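Local coordinates for putative branched-chain amino acid ABC transporter, periplasmic branched-chain amino acid-binding protein (Pseudomonas protegens Pf-5, PDB 4RU0), which probably serves as the periplasmic solute-binding component of an ABC importer for branched-chain amino acids or related small ligands, at residues V399-G404 with T408-W413. Numbering follows the deposited sequence.
Sequences VQQWDG and TLISEW
V399-Q401 and T408-I410 pair antiparallel as the two arms of a beta hairpin: Q401 and T408 form a hydrogen-bonded pair, Q400 and L409 the adjoining non-hydrogen-bonded pair, with CA atoms 4.2 Å apart. Q401 N gives to T408 O at 2.8 Å, and T408 N returns a more bent bond to Q401 O (137° at the hydrogen). I410 N reaches V399 O at 3.0 Å. Beyond that point the second arm departs from regular pairing, and a side chain takes over: V399 N donates to S411 OG at 3.0 Å, nearly straight at 164°. S411 OG in turn donates to E412 O at 2.7 Å, directed at a carbonyl lone pair; the hydroxyl thus bridges the V399 N-H and the carbonyl of the next residue along, E412. An alanine here would take away that hydroxyl, and the V399 N-H would probably lose its acceptor, leaving the irregular stretch around S411 held less firmly to V399. On the face carrying Q401, I410 leans over the neighbouring arm: chi1 62° tucks CG1 back over the backbone, which brings it to V399 CG1 at 3.8 Å. I410 CG2 meets Q401 on the other flank, 4.0 Å from OE1. The opposite face is lighter, with L409 CD2 brushing Q400 CB. At the turn, D403 OD1 accepts from the backbone N of A405 and N406. Strand 407-415 is one of the two edge strands of the mixed sheet; strand 396-402 separates it from strand 287-290, where Q400 bonds A288 through backbone atoms, while Q401 NE2 bonds G285 O just before that strand. Y167 of helix 157-172 packs on V399, I410 and S411, joining this edge of the periplasmic-binding-protein alpha/beta lobe to its helical layer.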
loop_
_atom_site.group_PDB
_atom_site.type_symbol
_atom_site.label_atom_id
_atom_site.label_comp_id
_atom_site.label_asym_id
_atom_site.label_seq_id
_atom_site.Cartn_x
_atom_site.Cartn_y
_atom_site.Cartn_z
ATOM N N VAL A 399 -8.843 -4.292 -9.697
ATOM C CA VAL A 399 -10.180 -4.161 -9.138
ATOM C C VAL A 399 -10.711 -5.532 -8.738
ATOM O O VAL A 399 -10.592 -6.494 -9.492
ATOM C CB VAL A 399 -11.144 -3.505 -10.139
ATOM C CG1 VAL A 399 -12.516 -3.287 -9.504
ATOM C CG2 VAL A 399 -10.559 -2.194 -10.653
ATOM N N GLN A 400 -11.275 -5.627 -7.542
ATOM C CA GLN A 400 -11.902 -6.868 -7.115
ATOM C C GLN A 400 -13.308 -6.597 -6.595
ATOM O O GLN A 400 -13.580 -5.519 -6.057
ATOM C CB GLN A 400 -11.056 -7.568 -6.050
ATOM C CG GLN A 400 -10.854 -6.767 -4.787
ATOM C CD GLN A 400 -9.916 -7.454 -3.825
ATOM O OE1 GLN A 400 -9.038 -8.211 -4.238
ATOM N NE2 GLN A 400 -10.096 -7.198 -2.533
ATOM N N GLN A 401 -14.194 -7.579 -6.764
ATOM C CA GLN A 401 -15.609 -7.416 -6.441
ATOM C C GLN A 401 -16.057 -8.340 -5.310
ATOM O O GLN A 401 -15.688 -9.518 -5.272
ATOM C CB GLN A 401 -16.461 -7.660 -7.691
ATOM C CG GLN A 401 -17.959 -7.529 -7.475
ATOM C CD GLN A 401 -18.711 -7.353 -8.781
ATOM O OE1 GLN A 401 -18.407 -8.007 -9.779
ATOM N NE2 GLN A 401 -19.686 -6.450 -8.787
ATOM N N TRP A 402 -16.859 -7.798 -4.398
ATOM C CA TRP A 402 -17.317 -8.526 -3.217
ATOM C C TRP A 402 -18.708 -9.131 -3.420
ATOM O O TRP A 402 -19.636 -8.430 -3.837
ATOM C CB TRP A 402 -17.314 -7.578 -2.018
ATOM C CG TRP A 402 -17.780 -8.165 -0.727
ATOM C CD1 TRP A 402 -18.942 -7.877 -0.070
ATOM C CD2 TRP A 402 -17.085 -9.121 0.083
ATOM N NE1 TRP A 402 -19.014 -8.598 1.098
ATOM C CE2 TRP A 402 -17.891 -9.372 1.214
ATOM C CE3 TRP A 402 -15.864 -9.794 -0.041
ATOM C CZ2 TRP A 402 -17.513 -10.266 2.216
ATOM C CZ3 TRP A 402 -15.492 -10.683 0.953
ATOM C CH2 TRP A 402 -16.314 -10.910 2.069
ATOM N N ASP A 403 -18.865 -10.421 -3.130
ATOM C CA ASP A 403 -20.167 -11.062 -3.326
ATOM C C ASP A 403 -20.899 -11.330 -2.010
ATOM O O ASP A 403 -21.987 -11.905 -2.000
ATOM C CB ASP A 403 -20.020 -12.367 -4.123
ATOM C CG ASP A 403 -19.134 -13.397 -3.430
ATOM O OD1 ASP A 403 -19.031 -13.395 -2.184
ATOM O OD2 ASP A 403 -18.543 -14.234 -4.146
ATOM N N GLY A 404 -20.297 -10.910 -0.904
ATOM C CA GLY A 404 -20.885 -11.127 0.404
ATOM C C GLY A 404 -20.069 -12.116 1.205
ATOM O O GLY A 404 -20.211 -12.211 2.426
ATOM N N THR A 408 -13.519 -11.283 -5.963
ATOM C CA THR A 408 -13.269 -11.795 -7.302
ATOM C C THR A 408 -12.573 -10.729 -8.144
ATOM O O THR A 408 -13.095 -9.627 -8.310
ATOM C CB THR A 408 -14.587 -12.226 -8.004
ATOM O OG1 THR A 408 -15.236 -13.245 -7.232
ATOM C CG2 THR A 408 -14.308 -12.757 -9.402
ATOM N N LEU A 409 -11.396 -11.051 -8.670
ATOM C CA LEU A 409 -10.700 -10.126 -9.556
ATOM C C LEU A 409 -11.494 -9.921 -10.843
ATOM O O LEU A 409 -11.824 -10.883 -11.532
ATOM C CB LEU A 409 -9.294 -10.636 -9.871
ATOM C CG LEU A 409 -8.305 -10.553 -8.712
ATOM C CD1 LEU A 409 -6.976 -11.217 -9.063
ATOM C CD2 LEU A 409 -8.094 -9.099 -8.323
ATOM N N ILE A 410 -11.809 -8.668 -11.156
ATOM C CA ILE A 410 -12.543 -8.364 -12.378
ATOM C C ILE A 410 -11.782 -7.412 -13.295
ATOM O O ILE A 410 -12.366 -6.810 -14.193
ATOM C CB ILE A 410 -13.924 -7.753 -12.075
ATOM C CG1 ILE A 410 -13.774 -6.430 -11.331
ATOM C CG2 ILE A 410 -14.775 -8.725 -11.268
ATOM C CD1 ILE A 410 -15.085 -5.723 -11.084
ATOM N N SER A 411 -10.479 -7.271 -13.072
ATOM C CA SER A 411 -9.654 -6.474 -13.972
ATOM C C SER A 411 -8.209 -6.928 -13.953
ATOM O O SER A 411 -7.761 -7.581 -13.010
ATOM C CB SER A 411 -9.726 -4.985 -13.609
ATOM O OG SER A 411 -8.679 -4.618 -12.722
ATOM N N GLU A 412 -7.481 -6.574 -15.006
ATOM C CA GLU A 412 -6.033 -6.708 -15.013
ATOM C C GLU A 412 -5.429 -5.557 -14.226
ATOM O O GLU A 412 -6.148 -4.796 -13.570
ATOM C CB GLU A 412 -5.487 -6.703 -16.442
ATOM C CG GLU A 412 -6.293 -7.530 -17.420
ATOM C CD GLU A 412 -6.152 -9.016 -17.181
ATOM O OE1 GLU A 412 -5.164 -9.427 -16.533
ATOM O OE2 GLU A 412 -7.031 -9.774 -17.645
ATOM N N TRP A 413 -4.110 -5.420 -14.298
ATOM C CA TRP A 413 -3.461 -4.267 -13.707
ATOM C C TRP A 413 -3.812 -3.024 -14.513
ATOM O O TRP A 413 -3.589 -2.964 -15.722
ATOM C CB TRP A 413 -1.944 -4.459 -13.642
ATOM C CG TRP A 413 -1.510 -5.524 -12.679
ATOM C CD1 TRP A 413 -1.123 -6.795 -12.986
ATOM C CD2 TRP A 413 -1.427 -5.413 -11.251
ATOM N NE1 TRP A 413 -0.800 -7.482 -11.843
ATOM C CE2 TRP A 413 -0.976 -6.658 -10.764
ATOM C CE3 TRP A 413 -1.687 -4.385 -10.339
ATOM C CZ2 TRP A 413 -0.778 -6.902 -9.404
ATOM C CZ3 TRP A 413 -1.492 -4.628 -8.987
ATOM C CH2 TRP A 413 -1.038 -5.875 -8.533
#